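PDB 4BOB: ERPP protein, which acts as an outer surface lipoprotein of the Lyme disease spirochete and acquires the host complement regulator factor H, probably to blunt complement attack. Local coordinates for residues V37-K42 and A150-P155; E59-D64 and L79-V84; T75-K80 and S100-Y105. All coordinates share one frame; numbering follows the deposited sequence.

Contact 1: residues V37-K42 and A150-P155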
loop_
_atom_site.group_PDB
_atom_site.type_symbol
_atom_site.label_atom_id
_atom_site.label_comp_id
_atom_site.label_asym_id
_atom_site.label_seq_id
_atom_site.Cartn_x
_atom_site.Cartn_y
_atom_site.Cartn_z
ATOM N N VAL A 37 9.303 -1.001 -4.166
ATOM C CA VAL A 37 8.732 0.020 -5.052
ATOM C C VAL A 37 8.526 1.312 -4.237
ATOM O O VAL A 37 8.220 1.266 -3.045
ATOM C CB VAL A 37 7.426 -0.482 -5.755
ATOM C CG1 VAL A 37 6.499 -1.203 -4.775
ATOM C CG2 VAL A 37 6.705 0.655 -6.475
ATOM N N LYS A 38 8.740 2.451 -4.885
ATOM C CA LYS A 38 8.591 3.751 -4.243
ATOM C C LYS A 38 7.137 3.989 -3.827
ATOM O O LYS A 38 6.218 3.689 -4.580
ATOM C CB LYS A 38 9.046 4.892 -5.200
ATOM C CG LYS A 38 10.545 5.195 -5.198
ATOM C CD LYS A 38 10.925 6.053 -3.986
ATOM C CE LYS A 38 12.429 6.147 -3.765
ATOM N NZ LYS A 38 12.744 6.671 -2.408
ATOM N N ILE A 39 6.943 4.528 -2.625
ATOM C CA ILE A 39 5.625 4.987 -2.191
ATOM C C ILE A 39 5.664 6.469 -1.846
ATOM O O ILE A 39 6.643 6.958 -1.293
ATOM C CB ILE A 39 5.022 4.151 -1.015
ATOM C CG1 ILE A 39 3.648 4.719 -0.608
ATOM C CG2 ILE A 39 5.980 4.041 0.169
ATOM C CD1 ILE A 39 2.639 3.673 -0.204
ATOM N N LYS A 40 4.576 7.148 -2.222
ATOM C CA LYS A 40 4.301 8.534 -1.864
ATOM C C LYS A 40 3.090 8.717 -0.937
ATOM O O LYS A 40 2.172 7.895 -0.924
ATOM C CB LYS A 40 3.964 9.298 -3.131
ATOM C CG LYS A 40 5.046 9.342 -4.175
ATOM C CD LYS A 40 4.471 9.957 -5.430
ATOM C CE LYS A 40 5.558 10.221 -6.456
ATOM N NZ LYS A 40 6.190 11.553 -6.229
ATOM N N ASN A 41 3.068 9.822 -0.199
ATOM C CA ASN A 41 1.813 10.291 0.403
ATOM C C ASN A 41 1.502 11.769 0.166
ATOM O O ASN A 41 2.361 12.587 -0.199
ATOM C CB ASN A 41 1.755 10.012 1.906
ATOM C CG ASN A 41 2.849 10.727 2.696
ATOM O OD1 ASN A 41 3.617 11.550 2.175
ATOM N ND2 ASN A 41 2.933 10.395 3.970
ATOM N N LYS A 42 0.241 12.097 0.404
ATOM C CA LYS A 42 -0.195 13.472 0.395
ATOM C C LYS A 42 0.204 14.144 1.700
ATOM O O LYS A 42 -0.079 13.652 2.791
ATOM C CB LYS A 42 -1.691 13.546 0.148
ATOM C CG LYS A 42 -2.006 13.350 -1.320
ATOM C CD LYS A 42 -3.286 14.057 -1.707
ATOM C CE LYS A 42 -3.257 14.566 -3.137
ATOM N NZ LYS A 42 -4.567 14.276 -3.789
ATOM N N ALA A 150 -5.431 9.207 5.542
ATOM C CA ALA A 150 -4.147 9.316 4.808
ATOM C C ALA A 150 -4.347 8.887 3.344
ATOM O O ALA A 150 -5.219 8.065 3.043
ATOM C CB ALA A 150 -3.075 8.463 5.477
ATOM N N GLU A 151 -3.543 9.433 2.429
ATOM C CA GLU A 151 -3.659 9.106 0.997
ATOM C C GLU A 151 -2.310 8.614 0.452
ATOM O O GLU A 151 -1.254 9.134 0.824
ATOM C CB GLU A 151 -4.189 10.327 0.232
ATOM C CG GLU A 151 -4.707 10.045 -1.190
ATOM C CD GLU A 151 -6.014 10.759 -1.542
ATOM O OE1 GLU A 151 -6.372 11.762 -0.876
ATOM O OE2 GLU A 151 -6.698 10.308 -2.490
ATOM N N TYR A 152 -2.343 7.602 -0.418
ATOM C CA TYR A 152 -1.110 6.936 -0.869
ATOM C C TYR A 152 -1.090 6.612 -2.367
ATOM O O TYR A 152 -2.139 6.410 -2.980
ATOM C CB TYR A 152 -0.886 5.619 -0.100
ATOM C CG TYR A 152 -0.543 5.758 1.371
ATOM C CD1 TYR A 152 0.770 6.058 1.785
ATOM C CD2 TYR A 152 -1.512 5.564 2.353
ATOM C CE1 TYR A 152 1.091 6.173 3.129
ATOM C CE2 TYR A 152 -1.196 5.686 3.696
ATOM C CZ TYR A 152 0.104 5.987 4.078
ATOM O OH TYR A 152 0.435 6.102 5.413
ATOM N N ALA A 153 0.131 6.507 -2.911
ATOM C CA ALA A 153 0.382 6.403 -4.353
ATOM C C ALA A 153 1.674 5.677 -4.619
ATOM O O ALA A 153 2.730 6.110 -4.141
ATOM C CB ALA A 153 0.425 7.787 -5.016
ATOM N N ILE A 154 1.565 4.596 -5.404
ATOM C CA ILE A 154 2.697 3.765 -5.861
ATOM C C ILE A 154 2.689 3.711 -7.400
ATOM O O ILE A 154 1.628 3.567 -7.985
ATOM C CB ILE A 154 2.571 2.348 -5.259
ATOM C CG1 ILE A 154 2.989 2.367 -3.797
ATOM C CG2 ILE A 154 3.443 1.330 -5.988
ATOM C CD1 ILE A 154 2.615 1.103 -3.054
ATOM N N PRO A 155 3.859 3.822 -8.070
ATOM C CA PRO A 155 3.779 3.883 -9.546
ATOM C C PRO A 155 3.290 2.579 -10.148
ATOM O O PRO A 155 3.655 1.513 -9.689
ATOM C CB PRO A 155 5.221 4.172 -9.969
ATOM C CG PRO A 155 6.032 3.544 -8.885
ATOM C CD PRO A 155 5.262 3.846 -7.618
#

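Contact 2: residues E59-D64 and L79-V84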
loop_
_atom_site.group_PDB
_atom_site.type_symbol
_atom_site.label_atom_id
_atom_site.label_comp_id
_atom_site.label_asym_id
_atom_site.label_seq_id
_atom_site.Cartn_x
_atom_site.Cartn_y
_atom_site.Cartn_z
ATOM N N GLU A 59 4.541 -14.666 1.087
ATOM C CA GLU A 59 4.587 -15.737 2.115
ATOM C C GLU A 59 3.957 -17.050 1.649
ATOM O O GLU A 59 3.103 -17.067 0.754
ATOM C CB GLU A 59 3.790 -15.374 3.390
ATOM C CG GLU A 59 3.780 -13.941 3.871
ATOM C CD GLU A 59 4.932 -13.625 4.802
ATOM O OE1 GLU A 59 6.088 -13.584 4.296
ATOM O OE2 GLU A 59 4.672 -13.403 6.024
ATOM N N GLU A 60 4.332 -18.133 2.334
ATOM C CA GLU A 60 3.593 -19.414 2.290
ATOM C C GLU A 60 2.074 -19.163 2.211
ATOM O O GLU A 60 1.361 -19.797 1.427
ATOM C CB GLU A 60 3.952 -20.259 3.538
ATOM C CG GLU A 60 3.118 -21.517 3.792
ATOM C CD GLU A 60 3.210 -22.565 2.680
ATOM O OE1 GLU A 60 4.208 -22.577 1.910
ATOM O OE2 GLU A 60 2.273 -23.395 2.582
ATOM N N ASN A 61 1.598 -18.236 3.039
ATOM C CA ASN A 61 0.220 -17.781 2.968
ATOM C C ASN A 61 0.152 -16.241 3.008
ATOM O O ASN A 61 0.545 -15.620 4.010
ATOM C CB ASN A 61 -0.614 -18.408 4.088
ATOM C CG ASN A 61 -2.031 -17.863 4.131
ATOM O OD1 ASN A 61 -2.584 -17.438 3.109
ATOM N ND2 ASN A 61 -2.625 -17.864 5.318
ATOM N N GLY A 62 -0.312 -15.657 1.893
ATOM C CA GLY A 62 -0.489 -14.229 1.753
ATOM C C GLY A 62 0.687 -13.418 1.243
ATOM O O GLY A 62 1.558 -13.912 0.544
ATOM N N ILE A 63 0.657 -12.132 1.581
ATOM C CA ILE A 63 1.690 -11.155 1.255
ATOM C C ILE A 63 1.923 -10.393 2.557
ATOM O O ILE A 63 0.960 -10.109 3.279
ATOM C CB ILE A 63 1.198 -10.088 0.199
ATOM C CG1 ILE A 63 0.402 -10.698 -0.985
ATOM C CG2 ILE A 63 2.354 -9.218 -0.293
ATOM C CD1 ILE A 63 1.198 -11.022 -2.235
ATOM N N ASP A 64 3.175 -10.072 2.868
ATOM C CA ASP A 64 3.458 -8.978 3.801
ATOM C C ASP A 64 4.007 -7.843 2.971
ATOM O O ASP A 64 4.711 -8.075 1.985
ATOM C CB ASP A 64 4.502 -9.329 4.874
ATOM C CG ASP A 64 4.669 -8.203 5.918
ATOM O OD1 ASP A 64 3.701 -7.938 6.646
ATOM O OD2 ASP A 64 5.742 -7.569 6.013
ATOM N N LEU A 79 -2.067 -9.530 4.136
ATOM C CA LEU A 79 -3.275 -10.166 3.590
ATOM C C LEU A 79 -2.947 -11.626 3.305
ATOM O O LEU A 79 -1.809 -11.928 2.967
ATOM C CB LEU A 79 -3.677 -9.451 2.315
ATOM C CG LEU A 79 -2.619 -9.573 1.217
ATOM C CD1 LEU A 79 -3.080 -10.579 0.166
ATOM C CD2 LEU A 79 -2.273 -8.227 0.578
ATOM N N LYS A 80 -3.921 -12.524 3.438
ATOM C CA LYS A 80 -3.667 -13.967 3.240
ATOM C C LYS A 80 -3.897 -14.426 1.784
ATOM O O LYS A 80 -4.333 -13.620 0.947
ATOM C CB LYS A 80 -4.554 -14.770 4.169
ATOM C CG LYS A 80 -4.508 -14.365 5.640
ATOM C CD LYS A 80 -5.938 -14.390 6.177
ATOM C CE LYS A 80 -6.032 -14.398 7.688
ATOM N NZ LYS A 80 -7.449 -14.148 8.095
ATOM N N GLU A 81 -3.620 -15.709 1.480
ATOM C CA GLU A 81 -3.725 -16.228 0.081
ATOM C C GLU A 81 -4.990 -15.806 -0.655
ATOM O O GLU A 81 -4.904 -15.283 -1.771
ATOM C CB GLU A 81 -3.642 -17.760 -0.006
ATOM C CG GLU A 81 -2.242 -18.368 -0.129
ATOM C CD GLU A 81 -1.307 -17.648 -1.096
ATOM O OE1 GLU A 81 -1.300 -17.966 -2.308
ATOM O OE2 GLU A 81 -0.540 -16.781 -0.618
ATOM N N SER A 82 -6.149 -16.015 -0.034
ATOM C CA SER A 82 -7.452 -15.716 -0.658
ATOM C C SER A 82 -7.628 -14.271 -1.244
ATOM O O SER A 82 -8.314 -14.091 -2.265
ATOM C CB SER A 82 -8.579 -16.050 0.324
ATOM O OG SER A 82 -8.361 -15.405 1.561
ATOM N N GLU A 83 -6.990 -13.265 -0.640
ATOM C CA GLU A 83 -7.062 -11.885 -1.161
ATOM C C GLU A 83 -5.990 -11.548 -2.211
ATOM O O GLU A 83 -5.961 -10.413 -2.758
ATOM C CB GLU A 83 -6.975 -10.889 -0.009
ATOM C CG GLU A 83 -8.216 -10.890 0.844
ATOM C CD GLU A 83 -9.470 -10.779 0.009
ATOM O OE1 GLU A 83 -9.573 -9.822 -0.808
ATOM O OE2 GLU A 83 -10.341 -11.659 0.165
ATOM N N VAL A 84 -5.130 -12.539 -2.499
ATOM C CA VAL A 84 -3.974 -12.366 -3.407
ATOM C C VAL A 84 -4.358 -11.929 -4.818
ATOM O O VAL A 84 -3.765 -10.984 -5.347
ATOM C CB VAL A 84 -3.116 -13.654 -3.474
ATOM C CG1 VAL A 84 -2.083 -13.594 -4.602
ATOM C CG2 VAL A 84 -2.415 -13.868 -2.145
#

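Contact 3: residues T75-K80 and S100-Y105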
loop_
_atom_site.group_PDB
_atom_site.type_symbol
_atom_site.label_atom_id
_atom_site.label_comp_id
_atom_site.label_asym_id
_atom_site.label_seq_id
_atom_site.Cartn_x
_atom_site.Cartn_y
_atom_site.Cartn_z
ATOM N N THR A 75 5.964 -3.085 9.551
ATOM C CA THR A 75 4.883 -3.607 8.682
ATOM C C THR A 75 3.756 -2.595 8.397
ATOM O O THR A 75 3.208 -1.933 9.299
ATOM C CB THR A 75 4.289 -4.944 9.236
ATOM O OG1 THR A 75 5.195 -6.018 8.936
ATOM C CG2 THR A 75 2.910 -5.269 8.618
ATOM N N PHE A 76 3.392 -2.554 7.121
ATOM C CA PHE A 76 2.484 -1.560 6.559
ATOM C C PHE A 76 1.066 -2.148 6.473
ATOM O O PHE A 76 0.152 -1.677 7.147
ATOM C CB PHE A 76 3.030 -1.146 5.182
ATOM C CG PHE A 76 2.244 -0.071 4.514
ATOM C CD1 PHE A 76 2.100 1.176 5.121
ATOM C CD2 PHE A 76 1.652 -0.290 3.280
ATOM C CE1 PHE A 76 1.383 2.194 4.503
ATOM C CE2 PHE A 76 0.934 0.719 2.655
ATOM C CZ PHE A 76 0.807 1.966 3.266
ATOM N N PHE A 77 0.897 -3.183 5.652
ATOM C CA PHE A 77 -0.324 -4.004 5.657
ATOM C C PHE A 77 -0.009 -5.380 5.087
ATOM O O PHE A 77 0.929 -5.522 4.296
ATOM C CB PHE A 77 -1.477 -3.381 4.859
ATOM C CG PHE A 77 -1.268 -3.384 3.356
ATOM C CD1 PHE A 77 -1.286 -4.569 2.620
ATOM C CD2 PHE A 77 -1.087 -2.184 2.667
ATOM C CE1 PHE A 77 -1.103 -4.539 1.243
ATOM C CE2 PHE A 77 -0.910 -2.167 1.296
ATOM C CZ PHE A 77 -0.910 -3.334 0.590
ATOM N N SER A 78 -0.820 -6.360 5.487
ATOM C CA SER A 78 -0.699 -7.753 5.070
ATOM C C SER A 78 -2.078 -8.347 4.740
ATOM O O SER A 78 -3.114 -7.768 5.046
ATOM C CB SER A 78 -0.056 -8.576 6.179
ATOM O OG SER A 78 -0.965 -8.741 7.272
ATOM N N LEU A 79 -2.067 -9.530 4.136
ATOM C CA LEU A 79 -3.275 -10.166 3.590
ATOM C C LEU A 79 -2.947 -11.626 3.305
ATOM O O LEU A 79 -1.809 -11.928 2.967
ATOM C CB LEU A 79 -3.677 -9.451 2.315
ATOM C CG LEU A 79 -2.619 -9.573 1.217
ATOM C CD1 LEU A 79 -3.080 -10.579 0.166
ATOM C CD2 LEU A 79 -2.273 -8.227 0.578
ATOM N N LYS A 80 -3.921 -12.524 3.438
ATOM C CA LYS A 80 -3.667 -13.967 3.240
ATOM C C LYS A 80 -3.897 -14.426 1.784
ATOM O O LYS A 80 -4.333 -13.620 0.947
ATOM C CB LYS A 80 -4.554 -14.770 4.169
ATOM C CG LYS A 80 -4.508 -14.365 5.640
ATOM C CD LYS A 80 -5.938 -14.390 6.177
ATOM C CE LYS A 80 -6.032 -14.398 7.688
ATOM N NZ LYS A 80 -7.449 -14.148 8.095
ATOM N N SER A 100 -5.191 -8.686 6.112
ATOM C CA SER A 100 -5.266 -9.349 7.423
ATOM C C SER A 100 -5.175 -8.241 8.454
ATOM O O SER A 100 -6.089 -8.042 9.220
ATOM C CB SER A 100 -4.149 -10.393 7.663
ATOM O OG SER A 100 -2.855 -9.831 7.477
ATOM N N LEU A 101 -4.061 -7.520 8.436
ATOM C CA LEU A 101 -3.854 -6.367 9.300
ATOM C C LEU A 101 -3.381 -5.145 8.483
ATOM O O LEU A 101 -2.579 -5.314 7.557
ATOM C CB LEU A 101 -2.848 -6.738 10.401
ATOM C CG LEU A 101 -3.552 -7.081 11.715
ATOM C CD1 LEU A 101 -2.805 -8.105 12.551
ATOM C CD2 LEU A 101 -3.757 -5.792 12.495
ATOM N N TYR A 102 -3.935 -3.957 8.791
ATOM C CA TYR A 102 -3.407 -2.681 8.301
ATOM C C TYR A 102 -3.041 -1.774 9.463
ATOM O O TYR A 102 -3.910 -1.388 10.239
ATOM C CB TYR A 102 -4.412 -1.929 7.407
ATOM C CG TYR A 102 -3.938 -0.542 6.871
ATOM C CD1 TYR A 102 -3.792 0.576 7.713
ATOM C CD2 TYR A 102 -3.671 -0.356 5.527
ATOM C CE1 TYR A 102 -3.392 1.816 7.218
ATOM C CE2 TYR A 102 -3.272 0.885 5.021
ATOM C CZ TYR A 102 -3.129 1.978 5.858
ATOM O OH TYR A 102 -2.703 3.210 5.339
ATOM N N TYR A 103 -1.759 -1.391 9.514
ATOM C CA TYR A 103 -1.215 -0.406 10.461
ATOM C C TYR A 103 -1.022 0.988 9.809
ATOM O O TYR A 103 -1.435 2.030 10.351
ATOM C CB TYR A 103 0.152 -0.874 10.946
ATOM C CG TYR A 103 0.207 -2.227 11.625
ATOM C CD1 TYR A 103 -0.185 -2.384 12.950
ATOM C CD2 TYR A 103 0.708 -3.340 10.955
ATOM C CE1 TYR A 103 -0.114 -3.628 13.581
ATOM C CE2 TYR A 103 0.778 -4.586 11.579
ATOM C CZ TYR A 103 0.372 -4.715 12.886
ATOM O OH TYR A 103 0.447 -5.925 13.494
ATOM N N GLY A 104 -0.358 0.987 8.654
ATOM C CA GLY A 104 -0.071 2.202 7.890
ATOM C C GLY A 104 1.258 2.897 8.203
ATOM O O GLY A 104 2.342 2.301 8.083
ATOM N N TYR A 105 1.170 4.180 8.557
ATOM C CA TYR A 105 2.329 4.950 8.997
ATOM C C TYR A 105 1.913 5.656 10.279
ATOM O O TYR A 105 0.788 5.487 10.732
ATOM C CB TYR A 105 2.831 5.931 7.900
ATOM C CG TYR A 105 4.219 6.545 8.153
ATOM C CD1 TYR A 105 5.277 5.773 8.654
ATOM C CD2 TYR A 105 4.477 7.904 7.885
ATOM C CE1 TYR A 105 6.538 6.325 8.885
ATOM C CE2 TYR A 105 5.738 8.459 8.111
ATOM C CZ TYR A 105 6.771 7.665 8.613
ATOM O OH TYR A 105 8.049 8.178 8.847
#

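Contact 1: residues V37-K42 and A150-P155
Val37 and Ile154 meet methyl to methyl at one end of this antiparallel strand pair: Val37 CG2 lies 3.4 Å from Ile154 CG2, with the two side chains crossing at about a right angle. Val37 CG2 also leans on the proline ring, 3.7 Å from Pro155 CD. Ile39 holds CG1 anti to its backbone N (chi1 179°), which carries the tip of this branch across to the other strand. There Ile39 CD1 sits between two neighbours, 3.8 Å from Ile154 CD1 and 3.6 Å from Tyr152 CD1, while Asn41 approaches the same tyrosine ring with its CB. Behind these side chains, backbone bonds fix the register. Lys40 and Ala153 form a hydrogen-bonded pair in which Lys40 N reaches Ala153 O at 2.9 Å, nearly straight at 166° and in the carbonyl plane. The return bond, from Ala153 N to Lys40 O at 3.2 Å, is more bent, its donor tilted out of the carbonyl plane. Asn41 and Tyr152 follow as a non-hydrogen-bonded pair, and Lys42 N then makes a weak bond to Glu151 O. At this end Lys42 and Glu151 extend in parallel, their opposite charges near but too far apart for a salt bridge, Lys42 NZ 4.3 Å from Glu151 OE1. Further out, Val158 and Leu159 of helix 156-162 cover Val37 and Ile154, and Pro155 is the N-cap residue of that helix. Glu108 hydrogen-bonds the Tyr152 hydroxyl, and Asp53 and Asp50 of strand 48-58 form salt bridges with Lys38 and Lys40. The contact splits by face: Val37, Ile39, Tyr152 and Ile154 make an apolar layer joining the chain's first and last strands, side by side in mid-sheet, whereas the other face carries Lys38, Lys40, Lys42 and Glu151 alongside Ala153 and Pro155, with Trp48 and His132 packed against it.

Contact 2: residues E59-D64 and L79-V84
Ile63 and Leu79 form the hydrogen-bonded antiparallel pair at the open end of the hairpin built by strands 63-69 and 72-79, and this is the tightly packed part of the contact. Ile63 N bonds to Leu79 O at 2.8 Å, and Leu79 N returns the bond to Ile63 O at 3.2 Å. The two side chains flank each other on one face of the sheet, with Ile63 CG1 3.7 Å from Leu79 CD1, while Phe97 packs on Leu79. Beside this pair Gly62 has positive phi (89°), where a side chain would press on the preceding carbonyl oxygen; a CB would also run into Leu79 O and Lys80 CA, and its absence lets the two backbones draw close where the strands end.

The outer part is polar and open to solvent at Asn61 and Lys80, yet pinned by side-chain-to-backbone bonds. Here the turn 59-62 faces the loop that leads to helix 84-93, the Asn61 amide lying across CB of Lys80. Asn61 places CG anti to its backbone N (chi1 175°), which sends OD1 over to accept the N-H of Glu81 at 165°. The Glu81 side chain runs antiparallel to that of Asn61 and folds back at chi2. Glu81 OE2 forms a salt bridge with Lys58 and, through its anti lone pair, also takes the N-H of Gly62, with Gly62 N at 2.8 Å.

Contact 3: residues T75-K80 and S100-Y105
Phe76 O receives two backbone N-H groups from the facing segment, Tyr103 N and Gly104 N, each at 3.1 Å. The Gly104 donor lies in the carbonyl plane on a lone pair, whereas that of Tyr103 is tilted from the plane by 22°. Ser78 N reaches Leu101 O at 2.9 Å, and Ser100 N gives a bent and unusually short bond back to Ser78 O, its geometry doubtful. Ser100 and Leu101 both face Ser78, a classic beta bulge.

Aromatic and apolar contacts fill in around these bonds. With CG anti to its backbone N (chi1 -177°), Phe76 turns its ring edge to the backbone of Gly104, CD1 standing 3.2 Å from Gly104 O. The rings of Phe76 and Tyr102 meet obliquely, centroids 5.6 Å apart. Tyr102 CD2 packs on Phe77 CB at 3.8 Å, and Thr75 CG2 touches Tyr103 CE2 at 3.7 Å.

Phe76 and Phe77 both face Thr65, a second classic bulge, on the flank where strand 63-69 adjoins strand 72-79. The 100-105 segment runs along the other edge of strand 72-79, following helix 84-93 and strand 96-98, and its short, weakly bonded strand at about 101-102 pairs onward with strand 115-116.

How the contacts relate
All three contacts reach the same large antiparallel sheet. Contact 1 joins two strands in its middle, contact 2 lies at one end of strand 72-79, and contact 3 runs along that strand's outer edge. Contacts 1 and 3 lie nearer the chain's centre (about 7 and 8 Å, centre to centre) and contact 2 is peripheral (about 14 Å), each mixing buried and exposed residues. Contacts 2 and 3 share Leu79 and Lys80. Contacts 1 and 3 meet through Tyr152, edge-to-face on Phe76; contacts 1 and 2 do not touch. Contact 1 is a backbone ladder with an apolar face, helix-covered at one end, and lysines and a glutamate on the other face; contact 3 combines backbone bonds with aromatic rings; contact 2 sets a small apolar pair beside a polar turn.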